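Local coordinates for NMB1025 protein (Neisseria meningitidis serogroup B, PDB 3KJJ), which is of unknown function but belongs to the YjgF/RutC family, whose members typically form trimers and in several cases deaminate reactive enamine or imine intermediates, at the interface of chains A and B. Coordinates in Å, arbitrary orientation; residue numbers count along the deposited sequence, not the author numbering. Chains: chain A/B, NMB1025 protein.

The interface of chains A and B. Residues chain A 31-32, 74, 117; chain B 70, 72.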
loop_
_atom_site.group_PDB
_atom_site.type_symbol
_atom_site.label_atom_id
_atom_site.label_comp_id
_atom_site.label_asym_id
_atom_site.label_seq_id
_atom_site.Cartn_x
_atom_site.Cartn_y
_atom_site.Cartn_z
ATOM N N PHE A 31 8.379 0.687 7.661
ATOM C CA PHE A 31 6.950 0.613 7.386
ATOM C C PHE A 31 6.222 1.020 8.647
ATOM O O PHE A 31 6.412 0.409 9.701
ATOM C CB PHE A 31 6.541 -0.803 6.944
ATOM C CG PHE A 31 7.105 -1.207 5.608
ATOM C CD1 PHE A 31 6.365 -1.031 4.443
ATOM C CD2 PHE A 31 8.382 -1.748 5.511
ATOM C CE1 PHE A 31 6.870 -1.384 3.205
ATOM C CE2 PHE A 31 8.901 -2.114 4.262
ATOM C CZ PHE A 31 8.142 -1.929 3.112
ATOM N N LEU A 32 5.412 2.072 8.548
ATOM C CA LEU A 32 4.627 2.541 9.689
ATOM C C LEU A 32 3.206 2.012 9.594
ATOM O O LEU A 32 2.664 1.870 8.486
ATOM C CB LEU A 32 4.579 4.072 9.745
ATOM C CG LEU A 32 5.844 4.906 9.941
ATOM C CD1 LEU A 32 5.456 6.360 10.193
ATOM C CD2 LEU A 32 6.673 4.386 11.073
ATOM N N TYR A 74 -5.947 8.013 3.609
ATOM C CA TYR A 74 -7.333 7.593 3.572
ATOM C C TYR A 74 -8.132 8.675 4.281
ATOM O O TYR A 74 -7.813 9.052 5.413
ATOM C CB TYR A 74 -7.512 6.245 4.302
ATOM C CG TYR A 74 -6.679 5.093 3.756
ATOM C CD1 TYR A 74 -7.072 4.398 2.612
ATOM C CD2 TYR A 74 -5.505 4.696 4.392
ATOM C CE1 TYR A 74 -6.319 3.344 2.112
ATOM C CE2 TYR A 74 -4.741 3.639 3.898
ATOM C CZ TYR A 74 -5.151 2.971 2.760
ATOM O OH TYR A 74 -4.394 1.932 2.268
ATOM N N LYS A 117 -0.689 6.289 6.091
ATOM C CA LYS A 117 0.186 5.128 6.102
ATOM C C LYS A 117 1.465 5.451 5.328
ATOM O O LYS A 117 1.418 5.816 4.151
ATOM C CB LYS A 117 -0.555 3.932 5.482
ATOM C CG LYS A 117 0.251 2.648 5.307
ATOM C CD LYS A 117 0.712 2.461 3.859
ATOM C CE LYS A 117 0.482 1.042 3.364
ATOM N NZ LYS A 117 -0.918 0.877 2.862
ATOM N N ASP B 70 4.215 -5.495 6.711
ATOM C CA ASP B 70 3.086 -4.591 6.616
ATOM C C ASP B 70 1.864 -5.367 6.138
ATOM O O ASP B 70 1.973 -6.281 5.312
ATOM C CB ASP B 70 3.448 -3.439 5.659
ATOM C CG ASP B 70 2.345 -2.391 5.522
ATOM O OD1 ASP B 70 2.196 -1.547 6.432
ATOM O OD2 ASP B 70 1.658 -2.386 4.472
ATOM N N VAL B 72 -2.292 -4.489 5.017
ATOM C CA VAL B 72 -3.447 -3.621 4.856
ATOM C C VAL B 72 -4.649 -4.537 4.773
ATOM O O VAL B 72 -4.662 -5.499 3.996
ATOM C CB VAL B 72 -3.362 -2.727 3.608
ATOM C CG1 VAL B 72 -4.540 -1.737 3.574
ATOM C CG2 VAL B 72 -2.056 -1.976 3.579
HETATM O O HOH W 1 3.291 1.269 5.962
HETATM O O HOH W 2 0.310 0.270 7.149
#
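Beta-sheet faces of neighbouring subunits meet here: strands 29-32, 68-75 and 114-121 of chain A face strand 68-75 of chain B, whose B:Asp70 and B:Val72 reach towards A:Phe31, A:Leu32, A:Lys117 and A:Tyr74. The patch is part of a contact in a deposited trimer, the assembly usual for the YjgF family and so probably the biological one. The end of A:Lys117 crosses both chain B side chains at a slant, CE facing OD2 of B:Asp70 and CG2 of B:Val72. Its CG stands anti to the backbone N (chi1 175°), and bends at the next three torsions fold the chain so that the terminal amine heads towards the A:Tyr74 hydroxyl and passes alongside CG2 of B:Val72, with NZ 3.2 Å from that methyl. The CE methylene packs 3.9 Å from CG2 of B:Val72, while the other methyl, CG1, faces the phenol oxygen OH of A:Tyr74. A:Tyr74 and B:Val72 approach from opposite directions. With NZ of A:Lys117 4.5 Å from the carboxylate OD2 of B:Asp70, the opposite charges do not touch and any attraction is probably longer-range. At the other end of the patch, CB of B:Asp70 sits above the plane of the A:Phe31 ring, offset past its CD1 corner and 4.0 Å from CD1. The two side chains cross at about a right angle, with the ring and carboxylate planes 31° apart. OD1 is directed at strand 29-32, while OD2 lies on the lysine side, 3.8 Å from CE of A:Lys117. Two waters join OD1 of B:Asp70 to the backbone carbonyl of A:Leu32, a doubled bridge that ties the carboxylate to a main-chain atom. Water 1 lies 2.7 Å from A:Leu32 O, and water 2 lies 2.7 Å from B:Asp70 OD1.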